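Local coordinates for protein leucyl-tRNA synthetase (Giardia intestinalis, PDB 3PZ6) that is the CP1 editing domain of an enzyme that probably charges tRNA(Leu) with leucine using ATP, and probably removes wrongly attached amino acids from tRNA, at residues 60-73 with 144-156. The protein carries 2 engineered substitutions. Sequence-based numbering, arbitrary orientation.
Sequences NPKNKAIFDQLWEN and ISEISGSDLLLAT. Engineered in segment 144-156: Ser-145 (natural residue Cys).
The carboxamide of Asn-63 meets the backbone of Thr-156 with its outer edge: OD1 accepts from Thr-156 N (3.1 Å) on an in-plane lone pair, while ND2 gives to Thr-156 O (2.9 Å), which lies close to the amide plane. CG beside the backbone N (chi1 -63°) carries the amide across to the chain beyond the turn. Thr-156 OG1 stands off one face, only weakly bonded to ND2, and pairs better with Tyr-21; the methyl of Ala-155 lies off the other face. ND2 also donates to Ile-19 O.

Near the far end of helix 61-71, the extended Gln-69 presents its amide to strand 144-148. NE2 donates to Glu-146 O at 2.9 Å, tilted from the carbonyl plane, and weakly to OG of the engineered Ser-145, while Ile-147 CD1 approaches from one side of the amide plane, 3.5 Å from NE2.

Between the two amides, Ile-66 offers CD1 to Leu-152 CD2 (4.1 Å), the side chains crossing at about a right angle, and CG2 to Ile-147. Leu-18 of strand 10-18 continues this apolar patch.

The chain of Lys-62 winds, all four torsions near -60°, bringing NZ to Ser-150 O and Leu-153 O, both at 2.8 Å; the former bond runs nearly along the C=O axis. A water joins Lys-62 O to Asp-151 O.

Helix 61-71 thus packs nearly antiparallel (150°) to edge strand 144-148 of the large mixed sheet. Side-chain amides and an ammonium group serve backbone polar atoms of the strand, of the short helix 149-152 and of the chain just after it, and the lysine charge would probably complement that helix's negative end. Most polar bonds between the segments end on main-chain atoms, so they depend on the course of the backbone at 144-156 more than on its side chains.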
ATOM      1  N   ASN A  60      14.104  -9.416  -3.709  1.00 42.83           N
ATOM      2  CA  ASN A  60      13.706  -9.230  -2.318  1.00 35.04           C
ATOM      3  C   ASN A  60      13.482 -10.559  -1.606  1.00 37.58           C
ATOM      4  O   ASN A  60      12.581 -11.315  -1.974  1.00 38.36           O
ATOM      5  CB  ASN A  60      12.460  -8.349  -2.217  1.00 38.96           C
ATOM      6  CG  ASN A  60      12.265  -7.770  -0.826  1.00 37.10           C
ATOM      7  OD1 ASN A  60      12.384  -6.565  -0.625  1.00 37.69           O
ATOM      8  ND2 ASN A  60      11.969  -8.625   0.135  1.00 32.91           N
ATOM      9  N   PRO A  61      14.298 -10.835  -0.571  1.00 36.40           N
ATOM     10  CA  PRO A  61      14.284 -12.091   0.178  1.00 28.93           C
ATOM     11  C   PRO A  61      13.037 -12.311   1.031  1.00 34.49           C
ATOM     12  O   PRO A  61      12.703 -13.454   1.335  1.00 42.75           O
ATOM     13  CB  PRO A  61      15.514 -11.974   1.075  1.00 37.01           C
ATOM     14  CG  PRO A  61      15.719 -10.506   1.238  1.00 40.30           C
ATOM     15  CD  PRO A  61      15.342  -9.918  -0.078  1.00 38.09           C
ATOM     16  N   LYS A  62      12.365 -11.237   1.428  1.00 31.38           N
ATOM     17  CA  LYS A  62      11.120 -11.367   2.176  1.00 30.36           C
ATOM     18  C   LYS A  62      10.006 -11.898   1.276  1.00 33.45           C
ATOM     19  O   LYS A  62       9.172 -12.686   1.717  1.00 30.27           O
ATOM     20  CB  LYS A  62      10.703 -10.039   2.819  1.00 27.11           C
ATOM     21  CG  LYS A  62      11.766  -9.377   3.683  1.00 28.72           C
ATOM     22  CD  LYS A  62      12.260 -10.284   4.802  1.00 34.09           C
ATOM     23  CE  LYS A  62      11.235 -10.461   5.908  1.00 28.34           C
ATOM     24  NZ  LYS A  62      11.064  -9.200   6.670  1.00 35.12           N
ATOM     25  N   ASN A  63      10.006 -11.462   0.017  1.00 30.32           N
ATOM     26  CA  ASN A  63       9.053 -11.944  -0.981  1.00 33.82           C
ATOM     27  C   ASN A  63       9.230 -13.438  -1.247  1.00 34.30           C
ATOM     28  O   ASN A  63       8.251 -14.188  -1.261  1.00 34.46           O
ATOM     29  CB  ASN A  63       9.174 -11.156  -2.293  1.00 34.24           C
ATOM     30  CG  ASN A  63       8.830  -9.680  -2.134  1.00 35.81           C
ATOM     31  OD1 ASN A  63       9.200  -9.043  -1.150  1.00 38.67           O
ATOM     32  ND2 ASN A  63       8.135  -9.129  -3.119  1.00 35.68           N
ATOM     33  N   LYS A  64      10.483 -13.857  -1.431  1.00 30.01           N
ATOM     34  CA  LYS A  64      10.824 -15.257  -1.663  1.00 35.91           C
ATOM     35  C   LYS A  64      10.370 -16.164  -0.514  1.00 40.90           C
ATOM     36  O   LYS A  64       9.798 -17.231  -0.752  1.00 45.01           O
ATOM     37  CB  LYS A  64      12.329 -15.414  -1.917  1.00 30.69           C
ATOM     38  N   ALA A  65      10.607 -15.731   0.722  1.00 31.96           N
ATOM     39  CA  ALA A  65      10.229 -16.522   1.895  1.00 38.10           C
ATOM     40  C   ALA A  65       8.720 -16.707   2.017  1.00 40.15           C
ATOM     41  O   ALA A  65       8.260 -17.780   2.411  1.00 41.45           O
ATOM     42  CB  ALA A  65      10.802 -15.915   3.170  1.00 38.02           C
ATOM     43  N   ILE A  66       7.957 -15.666   1.678  1.00 35.01           N
ATOM     44  CA  ILE A  66       6.499 -15.765   1.648  1.00 34.86           C
ATOM     45  C   ILE A  66       6.061 -16.790   0.596  1.00 42.95           C
ATOM     46  O   ILE A  66       5.211 -17.633   0.873  1.00 43.04           O
ATOM     47  CB  ILE A  66       5.821 -14.396   1.401  1.00 31.85           C
ATOM     48  CG1 ILE A  66       6.077 -13.450   2.581  1.00 35.77           C
ATOM     49  CG2 ILE A  66       4.322 -14.567   1.190  1.00 35.50           C
ATOM     50  CD1 ILE A  66       5.835 -11.970   2.279  1.00 29.38           C
ATOM     51  N   PHE A  67       6.661 -16.725  -0.594  1.00 38.66           N
ATOM     52  CA  PHE A  67       6.342 -17.667  -1.667  1.00 45.89           C
ATOM     53  C   PHE A  67       6.730 -19.103  -1.308  1.00 47.76           C
ATOM     54  O   PHE A  67       5.929 -20.019  -1.480  1.00 50.35           O
ATOM     55  CB  PHE A  67       6.970 -17.245  -3.005  1.00 40.80           C
ATOM     56  CG  PHE A  67       6.267 -16.093  -3.677  1.00 33.06           C
ATOM     57  CD1 PHE A  67       4.952 -16.214  -4.106  1.00 34.96           C
ATOM     58  CD2 PHE A  67       6.927 -14.892  -3.899  1.00 34.74           C
ATOM     59  CE1 PHE A  67       4.303 -15.148  -4.727  1.00 33.74           C
ATOM     60  CE2 PHE A  67       6.284 -13.825  -4.516  1.00 33.69           C
ATOM     61  CZ  PHE A  67       4.973 -13.953  -4.932  1.00 25.81           C
ATOM     62  N   ASP A  68       7.943 -19.288  -0.792  1.00 45.49           N
ATOM     63  CA  ASP A  68       8.412 -20.608  -0.359  1.00 47.05           C
ATOM     64  C   ASP A  68       7.455 -21.263   0.635  1.00 52.54           C
ATOM     65  O   ASP A  68       7.205 -22.467   0.563  1.00 59.39           O
ATOM     66  CB  ASP A  68       9.818 -20.520   0.241  1.00 49.09           C
ATOM     67  CG  ASP A  68      10.903 -20.423  -0.819  1.00 58.99           C
ATOM     68  OD1 ASP A  68      10.567 -20.374  -2.025  1.00 60.72           O
ATOM     69  OD2 ASP A  68      12.099 -20.397  -0.448  1.00 63.50           O
ATOM     70  N   GLN A  69       6.922 -20.455   1.548  1.00 52.35           N
ATOM     71  CA  GLN A  69       5.963 -20.905   2.548  1.00 48.32           C
ATOM     72  C   GLN A  69       4.613 -21.228   1.908  1.00 55.78           C
ATOM     73  O   GLN A  69       3.955 -22.194   2.293  1.00 59.72           O
ATOM     74  CB  GLN A  69       5.801 -19.831   3.625  1.00 49.61           C
ATOM     75  CG  GLN A  69       4.932 -20.226   4.805  1.00 57.87           C
ATOM     76  CD  GLN A  69       4.391 -19.020   5.552  1.00 64.51           C
ATOM     77  OE1 GLN A  69       5.140 -18.107   5.922  1.00 56.09           O
ATOM     78  NE2 GLN A  69       3.082 -19.012   5.781  1.00 58.36           N
ATOM     79  N   LEU A  70       4.205 -20.423   0.930  1.00 53.53           N
ATOM     80  CA  LEU A  70       2.950 -20.657   0.213  1.00 59.13           C
ATOM     81  C   LEU A  70       3.022 -21.927  -0.644  1.00 62.40           C
ATOM     82  O   LEU A  70       2.049 -22.673  -0.753  1.00 60.97           O
ATOM     83  CB  LEU A  70       2.568 -19.438  -0.632  1.00 53.19           C
ATOM     84  CG  LEU A  70       2.235 -18.139   0.117  1.00 53.22           C
ATOM     85  CD1 LEU A  70       2.012 -16.986  -0.851  1.00 43.29           C
ATOM     86  CD2 LEU A  70       1.033 -18.301   1.046  1.00 51.14           C
ATOM     87  N   TRP A  71       4.191 -22.156  -1.239  1.00 62.42           N
ATOM     88  CA  TRP A  71       4.512 -23.387  -1.950  1.00 66.31           C
ATOM     89  C   TRP A  71       4.289 -24.603  -1.044  1.00 70.03           C
ATOM     90  O   TRP A  71       3.581 -25.539  -1.421  1.00 73.19           O
ATOM     91  CB  TRP A  71       5.968 -23.317  -2.413  1.00 70.79           C
ATOM     92  CG  TRP A  71       6.444 -24.444  -3.287  1.00 84.21           C
ATOM     93  CD1 TRP A  71       6.862 -25.682  -2.879  1.00 79.21           C
ATOM     94  CD2 TRP A  71       6.599 -24.416  -4.714  1.00 91.56           C
ATOM     95  NE1 TRP A  71       7.249 -26.430  -3.966  1.00 87.45           N
ATOM     96  CE2 TRP A  71       7.099 -25.680  -5.103  1.00 88.10           C
ATOM     97  CE3 TRP A  71       6.358 -23.447  -5.704  1.00 92.80           C
ATOM     98  CZ2 TRP A  71       7.363 -26.003  -6.442  1.00 91.07           C
ATOM     99  CZ3 TRP A  71       6.620 -23.770  -7.035  1.00 90.40           C
ATOM    100  CH2 TRP A  71       7.118 -25.039  -7.390  1.00 92.03           C
ATOM    101  N   GLU A  72       4.873 -24.568   0.155  1.00 66.39           N
ATOM    102  CA  GLU A  72       4.738 -25.650   1.139  1.00 68.45           C
ATOM    103  C   GLU A  72       3.354 -25.674   1.813  1.00 73.22           C
ATOM    104  O   GLU A  72       3.188 -26.207   2.918  1.00 72.64           O
ATOM    105  CB  GLU A  72       5.857 -25.565   2.181  1.00 61.83           C
ATOM    106  N   ASN A  73       2.373 -25.081   1.139  1.00 72.71           N
ATOM    107  CA  ASN A  73       0.968 -25.147   1.532  1.00 72.62           C
ATOM    108  C   ASN A  73       0.103 -25.415   0.297  1.00 71.43           C
ATOM    109  O   ASN A  73      -1.114 -25.201   0.311  1.00 68.90           O
ATOM    110  CB  ASN A  73       0.538 -23.861   2.248  1.00 66.32           C
ATOM    111  CG  ASN A  73       1.024 -23.800   3.686  1.00 63.41           C
ATOM    112  OD1 ASN A  73       0.558 -24.549   4.545  1.00 66.91           O
ATOM    113  ND2 ASN A  73       1.956 -22.895   3.957  1.00 62.99           N
ATOM    114  N   ILE A 144      -5.123 -20.652   3.874  1.00 48.85           N
ATOM    115  CA  ILE A 144      -3.963 -21.342   3.310  1.00 46.57           C
ATOM    116  C   ILE A 144      -2.867 -21.497   4.359  1.00 48.87           C
ATOM    117  O   ILE A 144      -2.510 -22.614   4.732  1.00 55.72           O
ATOM    118  CB  ILE A 144      -3.399 -20.607   2.072  1.00 46.43           C
ATOM    119  CG1 ILE A 144      -4.491 -20.418   1.020  1.00 46.39           C
ATOM    120  CG2 ILE A 144      -2.205 -21.366   1.486  1.00 47.64           C
ATOM    121  CD1 ILE A 144      -4.209 -19.296   0.050  1.00 52.21           C
ATOM    122  N   SER A 145      -2.331 -20.370   4.812  1.00 48.28           N
ATOM    123  CA  SER A 145      -1.330 -20.340   5.875  1.00 48.09           C
ATOM    124  C   SER A 145      -1.290 -18.962   6.525  1.00 51.11           C
ATOM    125  O   SER A 145      -1.835 -17.987   5.989  1.00 50.33           O
ATOM    126  CB  SER A 145       0.063 -20.748   5.369  1.00 49.76           C
ATOM    127  OG  SER A 145       0.481 -19.979   4.250  1.00 56.47           O
ATOM    128  N   GLU A 146      -0.657 -18.902   7.690  1.00 46.15           N
ATOM    129  CA  GLU A 146      -0.586 -17.690   8.485  1.00 45.66           C
ATOM    130  C   GLU A 146       0.634 -16.885   8.059  1.00 41.46           C
ATOM    131  O   GLU A 146       1.687 -17.460   7.770  1.00 45.04           O
ATOM    132  CB  GLU A 146      -0.485 -18.072   9.960  1.00 52.20           C
ATOM    133  CG  GLU A 146      -0.838 -16.984  10.938  1.00 51.24           C
ATOM    134  CD  GLU A 146      -0.743 -17.467  12.369  1.00 63.32           C
ATOM    135  OE1 GLU A 146      -1.657 -18.192  12.818  1.00 61.66           O
ATOM    136  OE2 GLU A 146       0.245 -17.113  13.054  1.00 74.55           O
ATOM    137  N   ILE A 147       0.482 -15.565   7.998  1.00 36.02           N
ATOM    138  CA  ILE A 147       1.589 -14.669   7.668  1.00 37.77           C
ATOM    139  C   ILE A 147       1.731 -13.627   8.776  1.00 36.17           C
ATOM    140  O   ILE A 147       0.781 -12.904   9.067  1.00 36.10           O
ATOM    141  CB  ILE A 147       1.371 -13.945   6.302  1.00 36.66           C
ATOM    142  CG1 ILE A 147       1.117 -14.940   5.159  1.00 35.00           C
ATOM    143  CG2 ILE A 147       2.548 -13.032   5.975  1.00 30.55           C
ATOM    144  CD1 ILE A 147       2.340 -15.745   4.710  1.00 39.85           C
ATOM    145  N   SER A 148       2.906 -13.550   9.396  1.00 29.67           N
ATOM    146  CA  SER A 148       3.153 -12.507  10.396  1.00 33.60           C
ATOM    147  C   SER A 148       3.591 -11.191   9.747  1.00 30.18           C
ATOM    148  O   SER A 148       4.065 -11.182   8.612  1.00 30.97           O
ATOM    149  CB  SER A 148       4.175 -12.962  11.449  1.00 31.65           C
ATOM    150  OG  SER A 148       5.436 -13.235  10.877  1.00 28.76           O
ATOM    151  N   GLY A 149       3.421 -10.085  10.470  1.00 29.01           N
ATOM    152  CA  GLY A 149       3.902  -8.780  10.021  1.00 26.82           C
ATOM    153  C   GLY A 149       5.386  -8.802   9.712  1.00 27.81           C
ATOM    154  O   GLY A 149       5.831  -8.236   8.711  1.00 32.30           O
ATOM    155  N   SER A 150       6.143  -9.470  10.582  1.00 28.51           N
ATOM    156  CA  SER A 150       7.571  -9.711  10.398  1.00 28.70           C
ATOM    157  C   SER A 150       7.933 -10.225   9.005  1.00 29.76           C
ATOM    158  O   SER A 150       8.906  -9.764   8.407  1.00 29.33           O
ATOM    159  CB  SER A 150       8.069 -10.707  11.445  1.00 29.57           C
ATOM    160  OG  SER A 150       8.520 -10.024  12.592  1.00 39.51           O
ATOM    161  N   ASP A 151       7.158 -11.189   8.509  1.00 25.14           N
ATOM    162  CA  ASP A 151       7.374 -11.763   7.191  1.00 30.21           C
ATOM    163  C   ASP A 151       7.103 -10.731   6.090  1.00 30.18           C
ATOM    164  O   ASP A 151       7.843 -10.658   5.101  1.00 26.54           O
ATOM    165  CB  ASP A 151       6.481 -12.992   6.988  1.00 32.62           C
ATOM    166  CG  ASP A 151       6.795 -14.117   7.959  1.00 39.21           C
ATOM    167  OD1 ASP A 151       7.974 -14.263   8.364  1.00 37.40           O
ATOM    168  OD2 ASP A 151       5.856 -14.867   8.311  1.00 41.19           O
ATOM    169  N   LEU A 152       6.054  -9.932   6.289  1.00 26.18           N
ATOM    170  CA  LEU A 152       5.643  -8.898   5.336  1.00 30.47           C
ATOM    171  C   LEU A 152       6.585  -7.700   5.291  1.00 28.14           C
ATOM    172  O   LEU A 152       6.787  -7.096   4.235  1.00 28.20           O
ATOM    173  CB  LEU A 152       4.229  -8.408   5.650  1.00 22.15           C
ATOM    174  CG  LEU A 152       3.097  -9.404   5.438  1.00 20.16           C
ATOM    175  CD1 LEU A 152       1.843  -8.852   6.051  1.00 24.19           C
ATOM    176  CD2 LEU A 152       2.898  -9.691   3.959  1.00 28.18           C
ATOM    177  N   LEU A 153       7.163  -7.364   6.439  1.00 27.47           N
ATOM    178  CA  LEU A 153       7.962  -6.151   6.561  1.00 30.04           C
ATOM    179  C   LEU A 153       9.098  -6.129   5.537  1.00 24.82           C
ATOM    180  O   LEU A 153       9.728  -7.153   5.271  1.00 27.25           O
ATOM    181  CB  LEU A 153       8.491  -6.012   7.989  1.00 28.52           C
ATOM    182  CG  LEU A 153       8.480  -4.614   8.609  1.00 35.36           C
ATOM    183  CD1 LEU A 153       7.054  -4.066   8.746  1.00 26.34           C
ATOM    184  CD2 LEU A 153       9.179  -4.617   9.968  1.00 30.63           C
ATOM    185  N   LEU A 154       9.321  -4.960   4.944  1.00 24.98           N
ATOM    186  CA  LEU A 154      10.352  -4.753   3.917  1.00 25.75           C
ATOM    187  C   LEU A 154      10.212  -5.657   2.669  1.00 27.43           C
ATOM    188  O   LEU A 154      11.192  -5.942   1.989  1.00 22.98           O
ATOM    189  CB  LEU A 154      11.761  -4.830   4.522  1.00 23.40           C
ATOM    190  CG  LEU A 154      11.973  -4.111   5.857  1.00 22.61           C
ATOM    191  CD1 LEU A 154      13.367  -4.376   6.379  1.00 22.31           C
ATOM    192  CD2 LEU A 154      11.701  -2.605   5.758  1.00 21.15           C
ATOM    193  N   ALA A 155       8.987  -6.090   2.381  1.00 24.65           N
ATOM    194  CA  ALA A 155       8.675  -6.735   1.112  1.00 25.51           C
ATOM    195  C   ALA A 155       8.409  -5.663   0.061  1.00 27.19           C
ATOM    196  O   ALA A 155       8.228  -4.488   0.400  1.00 23.85           O
ATOM    197  CB  ALA A 155       7.466  -7.632   1.256  1.00 25.53           C
ATOM    198  N   THR A 156       8.396  -6.059  -1.209  1.00 25.39           N
ATOM    199  CA  THR A 156       8.102  -5.120  -2.284  1.00 27.53           C
ATOM    200  C   THR A 156       6.820  -5.497  -2.993  1.00 25.33           C
ATOM    201  O   THR A 156       6.570  -6.673  -3.266  1.00 25.04           O
ATOM    202  CB  THR A 156       9.224  -5.024  -3.338  1.00 25.22           C
ATOM    203  OG1 THR A 156       9.416  -6.302  -3.933  1.00 36.32           O
ATOM    204  CG2 THR A 156      10.511  -4.581  -2.726  1.00 26.72           C
TER
HETATM  205  O   HOH W   1       9.403 -12.960   4.464  1.00 33.20           O